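Local structure of orotidine 5'-phosphate decarboxylase (2CZ5) at residues A[27-32]-A[53-58]; A[17-22]-A[47-52]; A[100-105]-A[129-134]. The protein probably catalyses the decarboxylation of orotidine 5'-monophosphate to UMP, the last step of de novo UMP biosynthesis. All coordinates share one frame; numbering follows the deposited sequence.

Contact 1. Residues A[27-32]-A[53-58]; sequences MIKVNW and EIIADL
In both Lys29 and Asp57 the first torsion sets CG anti to the backbone N (chi1 -175° and -170°), and the lysine chain then bends at its third and fourth torsions, bringing the ammonium group to the carboxylate. Lys29 NZ forms a 2.8 Å salt bridge to Asp57 OD2, on that oxygen's anti lone pair, while Lys29 CG packs 3.5 Å from Asp57 CB. Asp57 OD1 forms a salt bridge with Lys59, the proton donor of the active site. Lys29 and Asp57 belong to the substrate site, and a citrate, probably from the crystallisation liquor, is hydrogen-bonded to Lys29 NZ. The backbones beneath are neighbouring parallel strands of the TIM barrel. Ile28 bonds through its N to Glu53 O and through its O to Ile55 N; Val30 N meets Ile55 O at 2.8 Å and Val30 O takes Asp57 N. On the face carrying Lys29, Met27 SD touches Ile55 CD1 at 3.7 Å. On the other face, under helix 42-50, Ile54 CD1 lies 3.8 Å from Ile28 CB. At the start of helix 32-38, Trp32 NE1 donates to Leu58 O (2.9 Å), and Leu58 CD2 sits over the indole in a CH-pi contact, 3.5 Å from its six-membered ring centroid. The Trp32 ring also stacks on Trp32 of the second subunit. An alanine in place of Trp32 would probably break this stack and leave Leu58 O without its donor and Leu58 CD2 without the ring face it packs on. Asn31 OD1 receives Trp32 N, and Asn31 ND2 bonds Asp62 of the second subunit.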
loop_
_atom_site.group_PDB
_atom_site.type_symbol
_atom_site.label_atom_id
_atom_site.label_comp_id
_atom_site.label_asym_id
_atom_site.label_seq_id
_atom_site.Cartn_x
_atom_site.Cartn_y
_atom_site.Cartn_z
ATOM N N MET A 27 16.940 2.631 14.170
ATOM C CA MET A 27 15.644 3.205 13.823
ATOM C C MET A 27 14.569 2.167 14.048
ATOM O O MET A 27 14.869 0.986 14.161
ATOM C CB MET A 27 15.601 3.596 12.345
ATOM C CG MET A 27 16.676 4.581 11.888
ATOM S SD MET A 27 16.243 5.170 10.245
ATOM C CE MET A 27 17.812 6.041 9.779
ATOM N N ILE A 28 13.322 2.621 14.088
ATOM C CA ILE A 28 12.178 1.719 14.243
ATOM C C ILE A 28 11.345 1.899 12.977
ATOM O O ILE A 28 11.078 3.028 12.566
ATOM C CB ILE A 28 11.315 2.091 15.449
ATOM C CG1 ILE A 28 12.107 1.899 16.745
ATOM C CG2 ILE A 28 10.043 1.227 15.453
ATOM C CD1 ILE A 28 11.452 2.561 17.950
ATOM N N LYS A 29 10.963 0.793 12.345
ATOM C CA LYS A 29 10.164 0.846 11.126
ATOM C C LYS A 29 8.741 0.388 11.444
ATOM O O LYS A 29 8.528 -0.733 11.915
ATOM C CB LYS A 29 10.785 -0.051 10.058
ATOM C CG LYS A 29 10.105 0.014 8.696
ATOM C CD LYS A 29 10.908 -0.756 7.619
ATOM C CE LYS A 29 10.900 -2.278 7.821
ATOM N NZ LYS A 29 9.532 -2.881 7.660
ATOM N N VAL A 30 7.787 1.274 11.179
ATOM C CA VAL A 30 6.374 1.022 11.436
ATOM C C VAL A 30 5.689 0.771 10.092
ATOM O O VAL A 30 5.927 1.496 9.113
ATOM C CB VAL A 30 5.717 2.255 12.144
ATOM C CG1 VAL A 30 4.236 1.996 12.393
ATOM C CG2 VAL A 30 6.433 2.543 13.467
ATOM N N ASN A 31 4.845 -0.256 10.045
ATOM C CA ASN A 31 4.140 -0.600 8.818
ATOM C C ASN A 31 2.635 -0.491 9.131
ATOM O O ASN A 31 2.246 -0.114 10.240
ATOM C CB ASN A 31 4.526 -2.030 8.391
ATOM C CG ASN A 31 4.307 -2.297 6.898
ATOM O OD1 ASN A 31 3.268 -1.954 6.335
ATOM N ND2 ASN A 31 5.283 -2.944 6.263
ATOM N N TRP A 32 1.793 -0.806 8.159
ATOM C CA TRP A 32 0.355 -0.685 8.356
ATOM C C TRP A 32 -0.219 -1.525 9.512
ATOM O O TRP A 32 -1.201 -1.125 10.127
ATOM C CB TRP A 32 -0.386 -0.988 7.039
ATOM C CG TRP A 32 -0.088 -0.003 5.904
ATOM C CD1 TRP A 32 0.524 -0.290 4.720
ATOM C CD2 TRP A 32 -0.452 1.387 5.838
ATOM N NE1 TRP A 32 0.561 0.829 3.917
ATOM C CE2 TRP A 32 -0.029 1.872 4.580
ATOM C CE3 TRP A 32 -1.094 2.270 6.724
ATOM C CZ2 TRP A 32 -0.224 3.199 4.180
ATOM C CZ3 TRP A 32 -1.292 3.598 6.325
ATOM C CH2 TRP A 32 -0.854 4.046 5.061
ATOM N N GLU A 53 14.902 7.504 15.248
ATOM C CA GLU A 53 14.106 7.909 14.091
ATOM C C GLU A 53 13.133 6.835 13.648
ATOM O O GLU A 53 13.380 5.640 13.849
ATOM C CB GLU A 53 15.022 8.293 12.938
ATOM C CG GLU A 53 15.890 9.483 13.276
ATOM C CD GLU A 53 16.522 10.083 12.050
ATOM O OE1 GLU A 53 16.403 11.313 11.863
ATOM O OE2 GLU A 53 17.132 9.322 11.274
ATOM N N ILE A 54 12.028 7.268 13.040
ATOM C CA ILE A 54 10.986 6.340 12.590
ATOM C C ILE A 54 10.820 6.286 11.077
ATOM O O ILE A 54 10.642 7.315 10.438
ATOM C CB ILE A 54 9.583 6.734 13.142
ATOM C CG1 ILE A 54 9.606 6.919 14.661
ATOM C CG2 ILE A 54 8.560 5.695 12.713
ATOM C CD1 ILE A 54 10.039 5.713 15.451
ATOM N N ILE A 55 10.868 5.083 10.512
ATOM C CA ILE A 55 10.632 4.908 9.084
ATOM C C ILE A 55 9.202 4.394 8.963
ATOM O O ILE A 55 8.832 3.444 9.656
ATOM C CB ILE A 55 11.543 3.823 8.465
ATOM C CG1 ILE A 55 13.017 4.236 8.572
ATOM C CG2 ILE A 55 11.148 3.583 7.011
ATOM C CD1 ILE A 55 13.986 3.117 8.128
ATOM N N ALA A 56 8.395 5.021 8.112
ATOM C CA ALA A 56 7.026 4.533 7.896
ATOM C C ALA A 56 7.078 3.653 6.640
ATOM O O ALA A 56 7.165 4.160 5.511
ATOM C CB ALA A 56 6.056 5.711 7.682
ATOM N N ASP A 57 7.056 2.339 6.833
ATOM C CA ASP A 57 7.091 1.406 5.701
ATOM C C ASP A 57 5.654 1.199 5.205
ATOM O O ASP A 57 4.925 0.273 5.611
ATOM C CB ASP A 57 7.728 0.087 6.126
ATOM C CG ASP A 57 8.009 -0.843 4.943
ATOM O OD1 ASP A 57 7.526 -0.594 3.807
ATOM O OD2 ASP A 57 8.718 -1.839 5.161
ATOM N N LEU A 58 5.257 2.087 4.310
ATOM C CA LEU A 58 3.922 2.084 3.774
ATOM C C LEU A 58 3.783 1.494 2.378
ATOM O O LEU A 58 2.658 1.320 1.908
ATOM C CB LEU A 58 3.388 3.517 3.791
ATOM C CG LEU A 58 3.513 4.237 5.142
ATOM C CD1 LEU A 58 2.986 5.651 4.994
ATOM C CD2 LEU A 58 2.717 3.465 6.234
#

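Contact 2. Residues A[17-22]-A[47-52]; sequences IAKSVK and KEETGV
This is a van der Waals contact between the ends of two neighbouring helices in the outer layer of the TIM barrel, with Thr50 at its centre and Lys22 and Lys19 lying against it. Helices 11-21 and 42-50 each lead into a barrel strand, 27-31 and 53-60 respectively, and their last turns meet near the start of those strands. The contact is small and only partly buried, with a mainly apolar inner side and a charged outer rim. On the inner side Thr50 CG2 lies 4.0 Å from Ala18 CB and 3.9 Å from Ala18 O. The hydroxyl of Thr50, with OG1 between the backbone N and the carbonyl carbon (chi1 67°), bonds back to Leu46 O in the preceding turn, which is consistent with the methyl group being the branch turned to the other helix. Ala18, Thr50 and Val52 all rest on Ile28 of strand 27-31, which gives both helix ends a common footing. Outward, Lys19 crosses over Glu49 with its carbon chain: Lys19 CE is 3.8 Å from Glu49 OE1, but Lys19 NZ stays 5.2 Å from that oxygen, so the opposite charges may attract weakly without forming a salt bridge. Gly51 ends helix 42-50 with a positive phi of 73°, its N still bonded to Lys47 O, and the chain turns away into strand 53-60. Lys22 and Thr50 slide past each other in opposite directions. The lysine has CG anti to its own N and bends at its second torsion (chi2 -84°), a course that lays the methylene chain along the end of helix 42-50, with Lys22 CG 3.8 Å from Thr50 CB and Lys22 CE 3.1 Å from Thr50 O.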
loop_
_atom_site.group_PDB
_atom_site.type_symbol
_atom_site.label_atom_id
_atom_site.label_comp_id
_atom_site.label_asym_id
_atom_site.label_seq_id
_atom_site.Cartn_x
_atom_site.Cartn_y
_atom_site.Cartn_z
ATOM N N ILE A 17 8.473 -3.598 23.582
ATOM C CA ILE A 17 9.530 -4.244 22.829
ATOM C C ILE A 17 10.553 -3.188 22.368
ATOM O O ILE A 17 11.760 -3.392 22.479
ATOM C CB ILE A 17 8.978 -4.962 21.571
ATOM C CG1 ILE A 17 8.223 -6.239 21.966
ATOM C CG2 ILE A 17 10.116 -5.339 20.636
ATOM C CD1 ILE A 17 7.616 -6.935 20.785
ATOM N N ALA A 18 10.059 -2.065 21.864
ATOM C CA ALA A 18 10.955 -1.011 21.363
ATOM C C ALA A 18 11.878 -0.440 22.437
ATOM O O ALA A 18 13.060 -0.174 22.179
ATOM C CB ALA A 18 10.120 0.115 20.726
ATOM N N LYS A 19 11.337 -0.212 23.634
ATOM C CA LYS A 19 12.148 0.321 24.715
ATOM C C LYS A 19 13.181 -0.706 25.151
ATOM O O LYS A 19 14.322 -0.352 25.442
ATOM C CB LYS A 19 11.284 0.717 25.914
ATOM C CG LYS A 19 10.368 1.897 25.649
ATOM C CD LYS A 19 9.404 2.122 26.810
ATOM C CE LYS A 19 10.058 2.892 27.936
ATOM N NZ LYS A 19 11.199 2.151 28.534
ATOM N N SER A 20 12.793 -1.979 25.180
ATOM C CA SER A 20 13.730 -3.018 25.604
ATOM C C SER A 20 14.904 -3.253 24.652
ATOM O O SER A 20 15.931 -3.770 25.082
ATOM C CB SER A 20 13.007 -4.354 25.844
ATOM O OG SER A 20 12.714 -5.014 24.619
ATOM N N VAL A 21 14.787 -2.874 23.380
ATOM C CA VAL A 21 15.891 -3.101 22.436
ATOM C C VAL A 21 16.497 -1.803 21.931
ATOM O O VAL A 21 17.403 -1.824 21.109
ATOM C CB VAL A 21 15.432 -3.928 21.185
ATOM C CG1 VAL A 21 14.590 -5.146 21.635
ATOM C CG2 VAL A 21 14.617 -3.039 20.214
ATOM N N LYS A 22 15.991 -0.682 22.430
ATOM C CA LYS A 22 16.436 0.638 21.990
ATOM C C LYS A 22 17.959 0.810 21.927
ATOM O O LYS A 22 18.479 1.367 20.961
ATOM C CB LYS A 22 15.806 1.707 22.890
ATOM C CG LYS A 22 16.112 3.143 22.501
ATOM C CD LYS A 22 17.454 3.602 23.061
ATOM C CE LYS A 22 17.711 5.072 22.740
ATOM N NZ LYS A 22 18.984 5.562 23.327
ATOM N N LYS A 47 8.484 7.508 19.151
ATOM C CA LYS A 47 9.580 8.461 19.156
ATOM C C LYS A 47 9.779 9.028 20.562
ATOM O O LYS A 47 10.907 9.122 21.037
ATOM C CB LYS A 47 9.307 9.593 18.163
ATOM C CG LYS A 47 10.453 10.585 18.036
ATOM C CD LYS A 47 10.093 11.713 17.077
ATOM C CE LYS A 47 10.234 11.293 15.625
ATOM N NZ LYS A 47 11.668 11.283 15.236
ATOM N N GLU A 48 8.691 9.378 21.241
ATOM C CA GLU A 48 8.813 9.918 22.592
ATOM C C GLU A 48 9.407 8.920 23.593
ATOM O O GLU A 48 10.123 9.310 24.511
ATOM C CB GLU A 48 7.452 10.410 23.098
ATOM C CG GLU A 48 7.238 11.919 22.920
ATOM C CD GLU A 48 5.941 12.256 22.203
ATOM O OE1 GLU A 48 4.917 11.576 22.465
ATOM O OE2 GLU A 48 5.942 13.212 21.390
ATOM N N GLU A 49 9.126 7.633 23.413
ATOM C CA GLU A 49 9.634 6.614 24.327
ATOM C C GLU A 49 11.050 6.110 24.037
ATOM O O GLU A 49 11.693 5.563 24.929
ATOM C CB GLU A 49 8.675 5.415 24.363
ATOM C CG GLU A 49 7.269 5.760 24.846
ATOM C CD GLU A 49 7.132 5.711 26.360
ATOM O OE1 GLU A 49 8.112 6.026 27.067
ATOM O OE2 GLU A 49 6.033 5.362 26.841
ATOM N N THR A 50 11.547 6.297 22.812
ATOM C CA THR A 50 12.890 5.798 22.464
ATOM C C THR A 50 13.871 6.831 21.938
ATOM O O THR A 50 15.089 6.644 22.028
ATOM C CB THR A 50 12.837 4.690 21.384
ATOM O OG1 THR A 50 12.376 5.254 20.147
ATOM C CG2 THR A 50 11.904 3.563 21.810
ATOM N N GLY A 51 13.358 7.898 21.346
ATOM C CA GLY A 51 14.267 8.898 20.809
ATOM C C GLY A 51 15.016 8.501 19.537
ATOM O O GLY A 51 15.995 9.156 19.169
ATOM N N VAL A 52 14.604 7.429 18.862
ATOM C CA VAL A 52 15.283 7.065 17.617
ATOM C C VAL A 52 14.369 7.481 16.463
ATOM O O VAL A 52 13.200 7.794 16.678
ATOM C CB VAL A 52 15.607 5.543 17.513
ATOM C CG1 VAL A 52 16.430 5.109 18.728
ATOM C CG2 VAL A 52 14.337 4.725 17.390
#

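Contact 3. Residues A[100-105]-A[129-134]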
loop_
_atom_site.group_PDB
_atom_site.type_symbol
_atom_site.label_atom_id
_atom_site.label_comp_id
_atom_site.label_asym_id
_atom_site.label_seq_id
_atom_site.Cartn_x
_atom_site.Cartn_y
_atom_site.Cartn_z
ATOM N N GLY A 100 8.956 14.898 2.437
ATOM C CA GLY A 100 9.886 14.346 3.415
ATOM C C GLY A 100 10.856 13.357 2.797
ATOM O O GLY A 100 10.768 13.068 1.612
ATOM N N GLU A 101 11.781 12.826 3.591
ATOM C CA GLU A 101 12.749 11.887 3.041
ATOM C C GLU A 101 12.119 10.537 2.737
ATOM O O GLU A 101 11.211 10.066 3.448
ATOM C CB GLU A 101 13.950 11.742 3.984
ATOM C CG GLU A 101 14.674 13.062 4.199
ATOM C CD GLU A 101 16.124 12.886 4.591
ATOM O OE1 GLU A 101 16.948 12.579 3.706
ATOM O OE2 GLU A 101 16.440 13.044 5.788
ATOM N N ILE A 102 12.606 9.917 1.669
ATOM C CA ILE A 102 12.070 8.639 1.230
ATOM C C ILE A 102 13.104 7.537 1.020
ATOM O O ILE A 102 14.315 7.771 0.877
ATOM C CB ILE A 102 11.324 8.806 -0.101
ATOM C CG1 ILE A 102 12.238 9.524 -1.099
ATOM C CG2 ILE A 102 10.046 9.609 0.094
ATOM C CD1 ILE A 102 11.922 9.185 -2.543
ATOM N N ILE A 103 12.590 6.319 0.998
ATOM C CA ILE A 103 13.380 5.135 0.752
ATOM C C ILE A 103 12.591 4.459 -0.358
ATOM O O ILE A 103 11.371 4.343 -0.274
ATOM C CB ILE A 103 13.439 4.235 1.990
ATOM C CG1 ILE A 103 14.327 4.886 3.053
ATOM C CG2 ILE A 103 13.917 2.846 1.603
ATOM C CD1 ILE A 103 14.055 4.404 4.469
ATOM N N MET A 104 13.287 4.016 -1.393
ATOM C CA MET A 104 12.635 3.388 -2.536
ATOM C C MET A 104 12.811 1.877 -2.640
ATOM O O MET A 104 13.891 1.339 -2.423
ATOM C CB MET A 104 13.138 4.057 -3.823
ATOM C CG MET A 104 12.610 5.469 -4.032
ATOM S SD MET A 104 13.477 6.340 -5.416
ATOM C CE MET A 104 12.893 5.433 -6.793
ATOM N N VAL A 105 11.723 1.180 -2.951
ATOM C CA VAL A 105 11.804 -0.259 -3.123
ATOM C C VAL A 105 12.302 -0.550 -4.534
ATOM O O VAL A 105 11.650 -0.181 -5.517
ATOM C CB VAL A 105 10.428 -0.923 -2.953
ATOM C CG1 VAL A 105 10.559 -2.422 -3.149
ATOM C CG2 VAL A 105 9.861 -0.582 -1.598
ATOM N N ASN A 129 18.690 6.514 -8.763
ATOM C CA ASN A 129 19.898 7.321 -8.929
ATOM C C ASN A 129 19.544 8.743 -9.354
ATOM O O ASN A 129 20.192 9.698 -8.946
ATOM C CB ASN A 129 20.840 6.694 -9.970
ATOM C CG ASN A 129 21.663 5.537 -9.404
ATOM O OD1 ASN A 129 21.811 5.404 -8.193
ATOM N ND2 ASN A 129 22.223 4.714 -10.287
ATOM N N GLU A 130 18.512 8.884 -10.177
ATOM C CA GLU A 130 18.098 10.200 -10.642
ATOM C C GLU A 130 17.376 10.997 -9.545
ATOM O O GLU A 130 17.633 12.194 -9.335
ATOM C CB GLU A 130 17.221 10.014 -11.890
ATOM C CG GLU A 130 16.739 11.289 -12.561
ATOM C CD GLU A 130 15.410 11.780 -12.010
ATOM O OE1 GLU A 130 14.472 10.950 -11.893
ATOM O OE2 GLU A 130 15.305 12.996 -11.713
ATOM N N ILE A 131 16.488 10.322 -8.824
ATOM C CA ILE A 131 15.717 10.942 -7.749
ATOM C C ILE A 131 16.533 11.284 -6.509
ATOM O O ILE A 131 16.287 12.301 -5.847
ATOM C CB ILE A 131 14.566 9.989 -7.306
ATOM C CG1 ILE A 131 13.627 9.735 -8.483
ATOM C CG2 ILE A 131 13.833 10.564 -6.099
ATOM C CD1 ILE A 131 12.913 10.951 -8.966
ATOM N N GLU A 132 17.488 10.409 -6.201
ATOM C CA GLU A 132 18.368 10.503 -5.030
ATOM C C GLU A 132 17.635 10.469 -3.695
ATOM O O GLU A 132 17.672 11.416 -2.908
ATOM C CB GLU A 132 19.276 11.740 -5.115
ATOM C CG GLU A 132 20.116 11.737 -6.378
ATOM C CD GLU A 132 21.213 12.792 -6.366
ATOM O OE1 GLU A 132 22.146 12.678 -5.549
ATOM O OE2 GLU A 132 21.137 13.736 -7.171
ATOM N N PRO A 133 16.928 9.363 -3.425
ATOM C CA PRO A 133 16.210 9.259 -2.158
ATOM C C PRO A 133 17.235 9.084 -1.036
ATOM O O PRO A 133 18.439 8.982 -1.292
ATOM C CB PRO A 133 15.386 7.990 -2.344
ATOM C CG PRO A 133 16.334 7.124 -3.142
ATOM C CD PRO A 133 16.821 8.112 -4.197
ATOM N N PHE A 134 16.763 9.024 0.202
ATOM C CA PHE A 134 17.678 8.814 1.310
ATOM C C PHE A 134 18.318 7.430 1.146
ATOM O O PHE A 134 19.510 7.244 1.400
ATOM C CB PHE A 134 16.930 8.901 2.644
ATOM C CG PHE A 134 17.679 8.299 3.787
ATOM C CD1 PHE A 134 17.327 7.040 4.279
ATOM C CD2 PHE A 134 18.753 8.970 4.362
ATOM C CE1 PHE A 134 18.036 6.458 5.330
ATOM C CE2 PHE A 134 19.474 8.393 5.422
ATOM C CZ PHE A 134 19.112 7.137 5.902
HETATM O O HOH W 1 14.696 11.331 0.414
#
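The amide N of Phe134 is held by two acceptors. Its single N-H is shared between Ile102 O, at 2.8 Å from Phe134 N and with a bent geometry (132° at the hydrogen), and, weakly, a water 3.1 Å from the same N. That water also accepts from Ile102 N at 2.8 Å, so one solvent molecule bridges the two backbone amides beside the direct bond. Pro133 precedes this grip, and its CB lies 3.4 Å from Ile102 O. The setting is a beta-alpha-beta unit of the TIM barrel: strand 101-105 is followed by helix 121-131, which returns the chain to the parallel strand 135-137. At the helix end Glu132 takes positive phi, and Pro133 and Phe134 then bring the chain alongside Ile102. Met104 crosses Pro133 at about a right angle, its SD 3.7 Å from Pro133 CG. Ile102 has its CG1 between the backbone N and the carbonyl carbon (chi1 52°), a torsion that carries CD1 to within 3.7 Å of Pro133 CB and lets it approach Ile131 CG2 as well. Helix 90-97 closes over Ile102 and Ile131. Phe134 points the same way as Ile103, whose CG1 comes to the edge of the ring near its plane, 3.9 Å from Phe134 CD1. The ring also meets that of Tyr81, and Glu101 OE1 approaches Phe134 CB at 3.8 Å.

The three contacts sample a TIM barrel from its wall outward. Contact 1 is core, strand on strand, combining regular backbone bonding with charged groups of the substrate site and a tie to the second subunit. Contact 3, also largely buried, joins a strand to the end of a helix and the loop after it, with one direct backbone bond, a water bridge and apolar packing. Contact 2, helix on helix at the periphery, relies on packing alone. Its helices run on into the strands of contact 1, and Val52 CG2 lies 4.1 Å from Met27 CA; contact 3 belongs to a later beta-alpha-beta unit. Within the barrel, over strand 81-85, Ile55 and Ile103 touch, joining contacts 1 and 3.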